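Local coordinates for protein murein peptide amidase A (PDB 5HXD) that probably hydrolyses the gamma-D-glutamyl-diaminopimelate amide bond of the murein tripeptide as a zinc-dependent peptidase of the M14 family, at residues V3-P14 and S60-L70; D165-L175 and D201-A209. All blocks are in the same frame, centred on the assembly; numbering follows the deposited sequence.

Contact 1 of 2, residues V3-P14 and S60-L70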
loop_
_atom_site.group_PDB
_atom_site.type_symbol
_atom_site.label_atom_id
_atom_site.label_comp_id
_atom_site.label_asym_id
_atom_site.label_seq_id
_atom_site.Cartn_x
_atom_site.Cartn_y
_atom_site.Cartn_z
ATOM N N VAL A 3 -2.520 7.809 -27.225
ATOM C CA VAL A 3 -2.968 6.666 -26.422
ATOM C C VAL A 3 -2.767 6.898 -24.901
ATOM O O VAL A 3 -3.479 6.319 -24.074
ATOM C CB VAL A 3 -2.230 5.346 -26.854
ATOM C CG1 VAL A 3 -3.020 4.101 -26.442
ATOM C CG2 VAL A 3 -1.949 5.334 -28.358
ATOM N N THR A 4 -1.799 7.747 -24.538
ATOM C CA THR A 4 -1.467 8.007 -23.127
ATOM C C THR A 4 -1.311 9.492 -22.783
ATOM O O THR A 4 -0.729 10.253 -23.556
ATOM C CB THR A 4 -0.148 7.316 -22.717
ATOM O OG1 THR A 4 0.970 8.084 -23.189
ATOM C CG2 THR A 4 -0.076 5.894 -23.261
ATOM N N ARG A 5 -1.816 9.888 -21.616
ATOM C CA ARG A 5 -1.519 11.204 -21.044
ATOM C C ARG A 5 -0.000 11.424 -20.935
ATOM O O ARG A 5 0.748 10.481 -20.666
ATOM C CB ARG A 5 -2.160 11.352 -19.661
ATOM C CG ARG A 5 -3.672 11.368 -19.642
ATOM C CD ARG A 5 -4.206 12.094 -18.391
ATOM N NE ARG A 5 -3.827 11.421 -17.146
ATOM C CZ ARG A 5 -4.050 11.896 -15.923
ATOM N NH1 ARG A 5 -4.641 13.069 -15.746
ATOM N NH2 ARG A 5 -3.674 11.191 -14.869
ATOM N N PRO A 6 0.459 12.669 -21.147
ATOM C CA PRO A 6 1.882 13.010 -20.992
ATOM C C PRO A 6 2.394 12.681 -19.586
ATOM O O PRO A 6 1.707 12.972 -18.601
ATOM C CB PRO A 6 1.918 14.524 -21.238
ATOM C CG PRO A 6 0.702 14.818 -22.020
ATOM C CD PRO A 6 -0.343 13.828 -21.574
ATOM N N ARG A 7 3.587 12.089 -19.505
ATOM C CA ARG A 7 4.178 11.653 -18.237
ATOM C C ARG A 7 4.160 12.753 -17.185
ATOM O O ARG A 7 4.026 12.474 -15.998
ATOM C CB ARG A 7 5.614 11.171 -18.461
ATOM C CG ARG A 7 6.179 10.303 -17.345
ATOM C CD ARG A 7 7.551 9.753 -17.724
ATOM N NE ARG A 7 8.546 10.816 -17.878
ATOM C CZ ARG A 7 9.759 10.643 -18.396
ATOM N NH1 ARG A 7 10.133 9.441 -18.817
ATOM N NH2 ARG A 7 10.598 11.669 -18.497
ATOM N N ALA A 8 4.266 14.001 -17.633
ATOM C CA ALA A 8 4.348 15.147 -16.733
ATOM C C ALA A 8 3.066 15.422 -15.944
ATOM O O ALA A 8 3.110 16.125 -14.943
ATOM C CB ALA A 8 4.741 16.385 -17.521
ATOM N N GLU A 9 1.929 14.890 -16.377
ATOM C CA GLU A 9 0.671 15.182 -15.683
ATOM C C GLU A 9 -0.015 13.954 -15.083
ATOM O O GLU A 9 -1.170 14.026 -14.660
ATOM C CB GLU A 9 -0.295 15.912 -16.620
ATOM C CG GLU A 9 -0.603 15.175 -17.931
ATOM C CD GLU A 9 -1.515 15.972 -18.860
ATOM O OE1 GLU A 9 -2.692 16.205 -18.504
ATOM O OE2 GLU A 9 -1.038 16.390 -19.935
ATOM N N ARG A 10 0.711 12.845 -14.999
ATOM C CA ARG A 10 0.163 11.626 -14.422
ATOM C C ARG A 10 0.212 11.625 -12.879
ATOM O O ARG A 10 0.145 10.575 -12.242
ATOM C CB ARG A 10 0.907 10.411 -14.990
ATOM C CG ARG A 10 0.816 10.259 -16.526
ATOM C CD ARG A 10 1.740 9.142 -16.995
ATOM N NE ARG A 10 1.721 8.896 -18.432
ATOM C CZ ARG A 10 2.587 8.093 -19.047
ATOM N NH1 ARG A 10 3.528 7.483 -18.338
ATOM N NH2 ARG A 10 2.528 7.898 -20.360
ATOM N N GLY A 11 0.318 12.803 -12.275
ATOM C CA GLY A 11 0.353 12.894 -10.827
ATOM C C GLY A 11 -1.022 12.889 -10.178
ATOM O O GLY A 11 -1.174 12.542 -9.000
ATOM N N ALA A 12 -2.035 13.293 -10.935
ATOM C CA ALA A 12 -3.390 13.301 -10.406
ATOM C C ALA A 12 -4.246 12.308 -11.167
ATOM O O ALA A 12 -3.794 11.702 -12.142
ATOM C CB ALA A 12 -3.993 14.694 -10.472
ATOM N N PHE A 13 -5.479 12.137 -10.704
ATOM C CA PHE A 13 -6.436 11.282 -11.381
ATOM C C PHE A 13 -7.298 12.124 -12.331
ATOM O O PHE A 13 -7.694 13.251 -11.996
ATOM C CB PHE A 13 -7.326 10.539 -10.366
ATOM C CG PHE A 13 -6.634 9.404 -9.648
ATOM C CD1 PHE A 13 -6.357 8.214 -10.306
ATOM C CD2 PHE A 13 -6.280 9.524 -8.307
ATOM C CE1 PHE A 13 -5.718 7.173 -9.669
ATOM C CE2 PHE A 13 -5.642 8.474 -7.644
ATOM C CZ PHE A 13 -5.362 7.296 -8.326
ATOM N N PRO A 14 -7.584 11.586 -13.529
ATOM C CA PRO A 14 -8.636 12.174 -14.365
ATOM C C PRO A 14 -9.977 12.133 -13.627
ATOM O O PRO A 14 -10.230 11.173 -12.891
ATOM C CB PRO A 14 -8.649 11.273 -15.611
ATOM C CG PRO A 14 -8.012 9.974 -15.166
ATOM C CD PRO A 14 -6.978 10.390 -14.143
ATOM N N SER A 60 -3.248 2.001 -10.501
ATOM C CA SER A 60 -3.382 3.445 -10.289
ATOM C C SER A 60 -2.576 4.224 -11.320
ATOM O O SER A 60 -2.939 5.343 -11.693
ATOM C CB SER A 60 -2.929 3.837 -8.875
ATOM O OG SER A 60 -3.067 5.238 -8.654
ATOM N N CYS A 61 -1.469 3.625 -11.768
ATOM C CA CYS A 61 -0.605 4.242 -12.774
ATOM C C CYS A 61 -1.248 4.121 -14.140
ATOM O O CYS A 61 -1.261 5.072 -14.921
ATOM C CB CYS A 61 0.782 3.597 -12.786
ATOM S SG CYS A 61 1.879 4.163 -11.456
ATOM N N ALA A 62 -1.787 2.942 -14.414
ATOM C CA ALA A 62 -2.463 2.697 -15.667
ATOM C C ALA A 62 -3.679 3.591 -15.792
ATOM O O ALA A 62 -3.903 4.170 -16.837
ATOM C CB ALA A 62 -2.852 1.260 -15.774
ATOM N N LEU A 63 -4.446 3.717 -14.716
ATOM C CA LEU A 63 -5.631 4.562 -14.708
ATOM C C LEU A 63 -5.272 6.028 -14.923
ATOM O O LEU A 63 -6.040 6.780 -15.514
ATOM C CB LEU A 63 -6.389 4.375 -13.398
ATOM C CG LEU A 63 -7.688 5.134 -13.123
ATOM C CD1 LEU A 63 -8.710 4.868 -14.180
ATOM C CD2 LEU A 63 -8.231 4.691 -11.792
ATOM N N ARG A 64 -4.088 6.417 -14.461
ATOM C CA ARG A 64 -3.597 7.800 -14.549
ATOM C C ARG A 64 -2.811 8.049 -15.846
ATOM O O ARG A 64 -2.432 9.188 -16.136
ATOM C CB ARG A 64 -2.712 8.144 -13.322
ATOM C CG ARG A 64 -3.493 8.474 -12.037
ATOM C CD ARG A 64 -2.606 8.848 -10.836
ATOM N NE ARG A 64 -1.849 7.701 -10.319
ATOM C CZ ARG A 64 -0.524 7.580 -10.365
ATOM N NH1 ARG A 64 0.213 8.544 -10.893
ATOM N NH2 ARG A 64 0.061 6.487 -9.888
ATOM N N THR A 65 -2.569 6.984 -16.615
ATOM C CA THR A 65 -1.768 7.050 -17.845
ATOM C C THR A 65 -2.620 7.033 -19.105
ATOM O O THR A 65 -2.624 7.996 -19.869
ATOM C CB THR A 65 -0.778 5.879 -17.931
ATOM O OG1 THR A 65 0.233 6.042 -16.931
ATOM C CG2 THR A 65 -0.119 5.817 -19.306
ATOM N N LEU A 66 -3.321 5.918 -19.317
ATOM C CA LEU A 66 -4.223 5.733 -20.450
ATOM C C LEU A 66 -5.138 6.947 -20.619
ATOM O O LEU A 66 -5.556 7.556 -19.635
ATOM C CB LEU A 66 -5.047 4.450 -20.271
ATOM C CG LEU A 66 -6.094 4.163 -21.369
ATOM C CD1 LEU A 66 -5.443 4.072 -22.755
ATOM C CD2 LEU A 66 -6.939 2.918 -21.053
ATOM N N THR A 67 -5.415 7.322 -21.867
ATOM C CA THR A 67 -6.240 8.493 -22.120
ATOM C C THR A 67 -7.666 8.130 -21.744
ATOM O O THR A 67 -8.149 7.074 -22.141
ATOM C CB THR A 67 -6.143 8.949 -23.576
ATOM O OG1 THR A 67 -4.760 9.006 -23.955
ATOM C CG2 THR A 67 -6.781 10.329 -23.755
ATOM N N PRO A 68 -8.320 8.980 -20.931
ATOM C CA PRO A 68 -9.601 8.658 -20.285
ATOM C C PRO A 68 -10.691 8.168 -21.237
ATOM O O PRO A 68 -11.345 7.167 -20.908
ATOM C CB PRO A 68 -10.001 9.985 -19.632
ATOM C CG PRO A 68 -8.737 10.618 -19.315
ATOM C CD PRO A 68 -7.756 10.232 -20.400
ATOM N N SER A 69 -10.874 8.836 -22.377
ATOM C CA SER A 69 -11.921 8.478 -23.354
ATOM C C SER A 69 -11.944 6.988 -23.693
ATOM O O SER A 69 -13.014 6.418 -23.911
ATOM C CB SER A 69 -11.748 9.277 -24.656
ATOM O OG SER A 69 -11.278 10.595 -24.422
ATOM N N LEU A 70 -10.759 6.377 -23.735
ATOM C CA LEU A 70 -10.569 4.991 -24.170
ATOM C C LEU A 70 -10.855 3.908 -23.106
ATOM O O LEU A 70 -10.700 2.716 -23.390
ATOM C CB LEU A 70 -9.129 4.801 -24.675
ATOM C CG LEU A 70 -8.517 5.768 -25.697
ATOM C CD1 LEU A 70 -6.982 5.641 -25.734
ATOM C CD2 LEU A 70 -9.117 5.539 -27.086
#
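Arg-5 lays its guanidinium beside the last part of helix 53-65 and grips one carbonyl oxygen side-on: NE and NH2 both donate to Arg-64 O, NE at 2.8 Å, with that oxygen close to the guanidinium plane. A bend at chi3 (-63°) turns the group onto this carbonyl. NH2 also donates to Ala-12 O at 2.8 Å, which fixes the rotation of the group, and Pro-14 CD and Glu-9 O lie over its opposite faces. One arginine thus ties two points of the N-terminal loop to Arg-64 O. Arg-64 runs obliquely across Phe-13, its CD over the ring face, 3.9 Å from the centroid of the Phe-13 ring, a CH-pi contact, while its guanidinium stands almost perpendicular to that ring (89°). Arg-64 NE donates to Ser-60 OG at 3.2 Å. Arg-10, extended from CG to NE, spreads its guanidinium over the methyl of Thr-65, Thr-65 CG2 lying 3.5 Å from Arg-10 CZ; Arg-10 NE is bonded to Arg-5 O at 2.9 Å. At the far end the backbones pair briefly in a single bridge of Thr-4 with Leu-66: Arg-5 N donates to Thr-65 O at 2.7 Å and Thr-67 N to Val-3 O at 3.1 Å. The hydroxyl of Thr-67 bonds to Thr-2 O. Pro-14 and Pro-68 add an apolar touch. Much of this region faces the second subunit: Arg-10 makes a cation-pi contact with Trp-115 of that subunit, and Ser-60 OG is hydrogen-bonded to its Leu-86 O. Within the chain, the loop ahead of strand 18-22 wraps the last part of helix 53-65, where Cys-61, Ala-62 and Thr-65 pack against helix 224-230.

Contact 2 of 2, residues D165-L175 and D201-A209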
loop_
_atom_site.group_PDB
_atom_site.type_symbol
_atom_site.label_atom_id
_atom_site.label_comp_id
_atom_site.label_asym_id
_atom_site.label_seq_id
_atom_site.Cartn_x
_atom_site.Cartn_y
_atom_site.Cartn_z
ATOM N N ASP A 165 -7.887 -18.346 -14.474
ATOM C CA ASP A 165 -9.174 -18.250 -15.145
ATOM C C ASP A 165 -9.890 -19.586 -15.105
ATOM O O ASP A 165 -9.551 -20.495 -15.865
ATOM C CB ASP A 165 -9.003 -17.792 -16.593
ATOM C CG ASP A 165 -10.315 -17.380 -17.226
ATOM O OD1 ASP A 165 -11.372 -17.797 -16.715
ATOM O OD2 ASP A 165 -10.298 -16.634 -18.230
ATOM N N PRO A 166 -10.903 -19.690 -14.229
ATOM C CA PRO A 166 -11.743 -20.888 -14.028
ATOM C C PRO A 166 -12.525 -21.284 -15.277
ATOM O O PRO A 166 -13.019 -22.410 -15.361
ATOM C CB PRO A 166 -12.701 -20.473 -12.900
ATOM C CG PRO A 166 -12.720 -18.966 -12.946
ATOM C CD PRO A 166 -11.351 -18.543 -13.416
ATOM N N ARG A 167 -12.630 -20.370 -16.235
ATOM C CA ARG A 167 -13.333 -20.660 -17.481
ATOM C C ARG A 167 -12.388 -21.023 -18.621
ATOM O O ARG A 167 -12.811 -21.656 -19.594
ATOM C CB ARG A 167 -14.201 -19.466 -17.893
ATOM C CG ARG A 167 -15.690 -19.736 -17.751
ATOM C CD ARG A 167 -16.403 -18.720 -16.859
ATOM N NE ARG A 167 -17.186 -17.770 -17.645
ATOM C CZ ARG A 167 -18.331 -17.228 -17.245
ATOM N NH1 ARG A 167 -18.840 -17.544 -16.066
ATOM N NH2 ARG A 167 -18.966 -16.367 -18.029
ATOM N N HIS A 168 -11.118 -20.639 -18.477
ATOM C CA HIS A 168 -10.140 -20.666 -19.569
ATOM C C HIS A 168 -10.732 -20.000 -20.808
ATOM O O HIS A 168 -11.049 -20.669 -21.797
ATOM C CB HIS A 168 -9.691 -22.098 -19.895
ATOM C CG HIS A 168 -8.534 -22.167 -20.842
ATOM N ND1 HIS A 168 -8.688 -22.407 -22.198
ATOM C CD2 HIS A 168 -7.201 -22.019 -20.649
ATOM C CE1 HIS A 168 -7.510 -22.406 -22.783
ATOM N NE2 HIS A 168 -6.582 -22.170 -21.864
ATOM N N SER A 169 -10.898 -18.681 -20.746
ATOM C CA SER A 169 -11.523 -17.939 -21.836
ATOM C C SER A 169 -10.523 -17.069 -22.597
ATOM O O SER A 169 -9.315 -17.225 -22.450
ATOM C CB SER A 169 -12.653 -17.074 -21.292
ATOM O OG SER A 169 -12.135 -16.141 -20.360
ATOM N N GLU A 170 -11.033 -16.143 -23.402
ATOM C CA GLU A 170 -10.176 -15.276 -24.208
ATOM C C GLU A 170 -9.388 -14.267 -23.361
ATOM O O GLU A 170 -8.164 -14.095 -23.516
ATOM C CB GLU A 170 -11.020 -14.535 -25.246
ATOM C CG GLU A 170 -10.220 -13.639 -26.173
ATOM C CD GLU A 170 -11.092 -12.928 -27.181
ATOM O OE1 GLU A 170 -12.312 -13.195 -27.187
ATOM O OE2 GLU A 170 -10.563 -12.100 -27.958
ATOM N N LEU A 171 -10.115 -13.592 -22.478
ATOM C CA LEU A 171 -9.548 -12.597 -21.591
ATOM C C LEU A 171 -8.465 -13.246 -20.739
ATOM O O LEU A 171 -7.407 -12.663 -20.497
ATOM C CB LEU A 171 -10.655 -11.990 -20.731
ATOM C CG LEU A 171 -10.350 -10.786 -19.852
ATOM C CD1 LEU A 171 -9.433 -9.818 -20.576
ATOM C CD2 LEU A 171 -11.657 -10.119 -19.496
ATOM N N GLY A 172 -8.733 -14.480 -20.327
ATOM C CA GLY A 172 -7.787 -15.256 -19.552
ATOM C C GLY A 172 -6.505 -15.543 -20.307
ATOM O O GLY A 172 -5.412 -15.515 -19.725
ATOM N N GLU A 173 -6.635 -15.825 -21.603
ATOM C CA GLU A 173 -5.471 -16.087 -22.448
ATOM C C GLU A 173 -4.838 -14.777 -22.915
ATOM O O GLU A 173 -3.630 -14.713 -23.133
ATOM C CB GLU A 173 -5.858 -16.981 -23.637
ATOM C CG GLU A 173 -6.310 -18.363 -23.173
ATOM C CD GLU A 173 -6.633 -19.334 -24.286
ATOM O OE1 GLU A 173 -7.667 -19.155 -24.979
ATOM O OE2 GLU A 173 -5.854 -20.300 -24.438
ATOM N N TRP A 174 -5.644 -13.730 -23.049
ATOM C CA TRP A 174 -5.094 -12.409 -23.278
ATOM C C TRP A 174 -4.220 -12.007 -22.103
ATOM O O TRP A 174 -3.082 -11.570 -22.285
ATOM C CB TRP A 174 -6.189 -11.365 -23.476
ATOM C CG TRP A 174 -5.596 -10.030 -23.777
ATOM C CD1 TRP A 174 -5.255 -9.550 -25.002
ATOM C CD2 TRP A 174 -5.237 -9.010 -22.832
ATOM N NE1 TRP A 174 -4.712 -8.294 -24.886
ATOM C CE2 TRP A 174 -4.689 -7.939 -23.564
ATOM C CE3 TRP A 174 -5.324 -8.898 -21.441
ATOM C CZ2 TRP A 174 -4.230 -6.767 -22.951
ATOM C CZ3 TRP A 174 -4.863 -7.729 -20.830
ATOM C CH2 TRP A 174 -4.328 -6.681 -21.587
ATOM N N LEU A 175 -4.765 -12.147 -20.896
ATOM C CA LEU A 175 -4.067 -11.740 -19.678
ATOM C C LEU A 175 -2.761 -12.496 -19.546
ATOM O O LEU A 175 -1.730 -11.919 -19.189
ATOM C CB LEU A 175 -4.947 -11.976 -18.438
ATOM C CG LEU A 175 -6.121 -11.012 -18.213
ATOM C CD1 LEU A 175 -7.106 -11.560 -17.197
ATOM C CD2 LEU A 175 -5.625 -9.635 -17.796
ATOM N N ASP A 201 -21.096 -18.225 -7.699
ATOM C CA ASP A 201 -22.491 -18.477 -7.328
ATOM C C ASP A 201 -23.496 -17.493 -7.990
ATOM O O ASP A 201 -24.684 -17.800 -8.117
ATOM C CB ASP A 201 -22.635 -18.474 -5.804
ATOM C CG ASP A 201 -21.996 -19.703 -5.160
ATOM O OD1 ASP A 201 -21.550 -20.619 -5.899
ATOM O OD2 ASP A 201 -21.968 -19.774 -3.915
ATOM N N LEU A 202 -23.010 -16.335 -8.432
ATOM C CA LEU A 202 -23.840 -15.377 -9.161
ATOM C C LEU A 202 -23.733 -15.606 -10.669
ATOM O O LEU A 202 -24.340 -14.871 -11.466
ATOM C CB LEU A 202 -23.439 -13.936 -8.827
ATOM C CG LEU A 202 -23.898 -13.399 -7.477
ATOM C CD1 LEU A 202 -23.235 -12.069 -7.201
ATOM C CD2 LEU A 202 -25.410 -13.254 -7.444
ATOM N N ASN A 203 -22.964 -16.631 -11.039
ATOM C CA ASN A 203 -22.587 -16.891 -12.428
ATOM C C ASN A 203 -21.886 -15.699 -13.068
ATOM O O ASN A 203 -21.995 -15.485 -14.278
ATOM C CB ASN A 203 -23.806 -17.288 -13.257
ATOM C CG ASN A 203 -24.279 -18.692 -12.953
ATOM O OD1 ASN A 203 -23.727 -19.380 -12.079
ATOM N ND2 ASN A 203 -25.306 -19.134 -13.670
ATOM N N LEU A 204 -21.163 -14.933 -12.244
ATOM C CA LEU A 204 -20.302 -13.845 -12.712
ATOM C C LEU A 204 -18.873 -14.318 -12.947
ATOM O O LEU A 204 -18.275 -14.932 -12.070
ATOM C CB LEU A 204 -20.294 -12.698 -11.707
ATOM C CG LEU A 204 -19.321 -11.561 -12.033
ATOM C CD1 LEU A 204 -19.657 -10.949 -13.389
ATOM C CD2 LEU A 204 -19.333 -10.495 -10.935
ATOM N N HIS A 205 -18.326 -14.032 -14.123
ATOM C CA HIS A 205 -16.968 -14.471 -14.445
ATOM C C HIS A 205 -15.919 -13.652 -13.700
ATOM O O HIS A 205 -15.741 -12.464 -13.995
ATOM C CB HIS A 205 -16.703 -14.385 -15.948
ATOM C CG HIS A 205 -15.372 -14.936 -16.365
ATOM N ND1 HIS A 205 -14.689 -14.473 -17.472
ATOM C CD2 HIS A 205 -14.596 -15.908 -15.829
ATOM C CE1 HIS A 205 -13.550 -15.130 -17.595
ATOM N NE2 HIS A 205 -13.470 -16.013 -16.615
ATOM N N CYS A 206 -15.238 -14.296 -12.741
ATOM C CA CYS A 206 -14.112 -13.711 -12.004
ATOM C C CYS A 206 -12.784 -14.380 -12.401
ATOM O O CYS A 206 -12.687 -15.614 -12.535
ATOM C CB CYS A 206 -14.316 -13.825 -10.484
ATOM S SG CYS A 206 -12.925 -13.171 -9.437
ATOM N N ILE A 207 -11.771 -13.543 -12.597
ATOM C CA ILE A 207 -10.434 -13.977 -12.930
ATOM C C ILE A 207 -9.508 -13.369 -11.905
ATOM O O ILE A 207 -9.502 -12.148 -11.739
ATOM C CB ILE A 207 -9.996 -13.504 -14.336
ATOM C CG1 ILE A 207 -10.665 -14.309 -15.439
ATOM C CG2 ILE A 207 -8.493 -13.618 -14.502
ATOM C CD1 ILE A 207 -10.218 -13.870 -16.832
ATOM N N THR A 208 -8.724 -14.180 -11.208
ATOM C CA THR A 208 -7.700 -13.575 -10.366
ATOM C C THR A 208 -6.368 -13.575 -11.123
ATOM O O THR A 208 -5.891 -14.611 -11.598
ATOM C CB THR A 208 -7.562 -14.276 -8.995
ATOM O OG1 THR A 208 -7.324 -15.673 -9.182
ATOM C CG2 THR A 208 -8.830 -14.093 -8.184
ATOM N N ALA A 209 -5.812 -12.379 -11.272
ATOM C CA ALA A 209 -4.510 -12.196 -11.876
ATOM C C ALA A 209 -3.471 -11.997 -10.781
ATOM O O ALA A 209 -3.399 -10.909 -10.196
ATOM C CB ALA A 209 -4.524 -10.996 -12.820
#
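His-205 meets Asp-165 through NE2, which donates to Asp-165 OD1 at 2.8 Å in a nearly straight bond (163°). His-205 CG lies anti to the backbone N (chi1 -175°), which carries the ring out to the carboxylate. The oxygen lies close to the ring plane and is approached on its syn side, somewhat out of the carboxylate plane. Arg-167 N reaches the same OD1 at 2.9 Å from the opposite face of the carboxylate, closing an Asx turn within the type I turn of residues 165-168. The Arg-167 guanidinium lies nearly parallel to the imidazole (10°), CZ standing over His-205 CB at 3.5 Å and NE above the ring face. Ser-169, the N-cap of helix 170-178, bonds through OG to Asp-165 OD2 at 2.9 Å, so this carboxylate links the histidine, the turn and the helix start. Cys-206 lies in strand 206-210 of the central mixed sheet of the M14 fold, and Cys-206 O lies 3.3 Å from Pro-166 CD. Segments 206-209 and 170-175 run almost parallel, their axes 10.0 Å apart. Ile-207 bridges the two: CD1 lies against Asp-165, Leu-171 and Gly-172, while Ile-207 CG2 meets Leu-175 CD1 tip to tip at 3.7 Å.

Overall arrangement
Contact 1 closes before contact 2 opens along the chain. Their centres lie 26 Å apart and their nearest atoms about 10 Å, without touching, yet all four segments fall within the same M14 peptidase family region. Helix 224-230 links them: helix 53-65 of contact 1 packs against its Leu-224 and Met-227, helix 170-178 of contact 2 against its Asn-229 and Leu-230. Contact 1 binds the N-terminal loop at the face shared with the second subunit, away from the active site. Contact 2 joins a helix to a central strand that leads to Glu-210, the predicted proton donor/acceptor, and no other chain of the dimer touches it.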